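Local coordinates for homoserine kinase (PDB 3HUL) that probably catalyses the ATP-dependent phosphorylation of L-homoserine to O-phospho-L-homoserine, a late step of threonine biosynthesis, as a member of the GHMP kinase family, at the interface of chains A and B. Numbering follows the deposited sequence. Chains: chain A/B, Homoserine kinase.

The interface of chains A and B. Residues chain A 144, 146; chain B 205, 208-209, 212.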
# COMPACT_ATOMS: atom_id res chain seq x y z
N GLU A 144 3.12 -17.38 19.96
CA GLU A 144 3.93 -16.65 18.99
C GLU A 144 3.55 -15.20 18.85
O GLU A 144 2.61 -14.72 19.48
CB GLU A 144 3.79 -17.32 17.63
CG GLU A 144 3.74 -18.81 17.65
CD GLU A 144 2.59 -19.31 16.84
OE1 GLU A 144 2.81 -19.66 15.65
OE2 GLU A 144 1.46 -19.31 17.39
N PHE A 146 2.84 -12.22 15.74
CA PHE A 146 2.63 -11.85 14.36
C PHE A 146 2.58 -10.35 14.32
O PHE A 146 2.02 -9.71 15.23
CB PHE A 146 1.35 -12.48 13.84
CG PHE A 146 1.34 -13.97 13.94
CD1 PHE A 146 1.91 -14.74 12.94
CD2 PHE A 146 0.80 -14.60 15.06
CE1 PHE A 146 1.90 -16.15 13.04
CE2 PHE A 146 0.81 -15.98 15.18
CZ PHE A 146 1.37 -16.76 14.17
N LEU B 205 0.69 -14.23 5.25
CA LEU B 205 0.39 -13.85 6.64
C LEU B 205 -1.11 -13.57 6.82
O LEU B 205 -1.70 -13.99 7.82
CB LEU B 205 1.23 -12.64 7.05
CG LEU B 205 1.00 -12.04 8.45
CD1 LEU B 205 1.06 -13.10 9.57
CD2 LEU B 205 2.03 -10.93 8.66
N GLU B 208 -2.99 -16.84 7.09
CA GLU B 208 -2.69 -17.46 8.38
C GLU B 208 -3.47 -16.79 9.53
O GLU B 208 -3.87 -17.46 10.48
CB GLU B 208 -1.17 -17.43 8.60
CG GLU B 208 -0.72 -17.65 10.03
CD GLU B 208 0.75 -18.06 10.13
OE1 GLU B 208 1.60 -17.48 9.40
OE2 GLU B 208 1.06 -18.97 10.94
N MET B 209 -3.71 -15.47 9.43
CA MET B 209 -4.56 -14.78 10.41
C MET B 209 -6.04 -15.10 10.21
O MET B 209 -6.77 -15.28 11.17
CB MET B 209 -4.33 -13.26 10.43
CG MET B 209 -2.94 -12.81 10.94
SD MET B 209 -2.51 -13.29 12.65
CE MET B 209 -1.55 -14.75 12.27
N ARG B 212 -7.37 -18.13 11.94
CA ARG B 212 -7.38 -18.07 13.40
C ARG B 212 -8.56 -17.26 13.94
O ARG B 212 -8.36 -16.30 14.70
CB ARG B 212 -6.08 -17.46 13.90
CG ARG B 212 -4.89 -18.36 13.83
CD ARG B 212 -4.11 -18.24 15.11
NE ARG B 212 -2.69 -18.56 14.97
CZ ARG B 212 -1.86 -18.73 15.99
NH1 ARG B 212 -2.31 -18.63 17.24
NH2 ARG B 212 -0.58 -19.01 15.76
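A:Phe146, on strand 144-150, packs against helix 203-210 of chain B and B:Arg212, two residues beyond its end, in a strand-to-helix patch of a two-fold symmetric interface; its twin, with the chains exchanged, joins the same pair of subunits a second time. The flexible thioether of B:Met209, bent at chi2 and chi3, brings its methyl CE over the centre of the A:Phe146 ring, 3.5 Å from the centroid, a CH-pi contact. One helical turn earlier, B:Leu205 adds a branched apolar end, its CD1 lying 3.8 Å from ring atom CD1 of A:Phe146. B:Glu208 runs out extended, CG anti to the backbone N (chi1 163°), and carries its carboxylate beyond CE1 of A:Phe146, with OE2 3.6 Å from that atom; the group lies above the ring plane, on the methionine's side, turned 61° from the ring. The long arm of B:Arg212 reaches past the ring, with the guanidinium plane steeply inclined to it, and NH2 lies 3.4 Å from CZ of A:Phe146. The same NH2 donates to the carboxylate OE2 of A:Glu144 at 2.6 Å, a hydrogen-bonded salt bridge that is fairly straight, nearly in the guanidinium plane, and received on the syn side of the carboxylate but 24° out of its plane. A:Phe146 thus supplies a broad apolar surface and A:Glu144 a charge matched to B:Arg212. Although the structure alone does not establish the oligomer in solution, the patch and its twin probably contribute to holding the two subunits together.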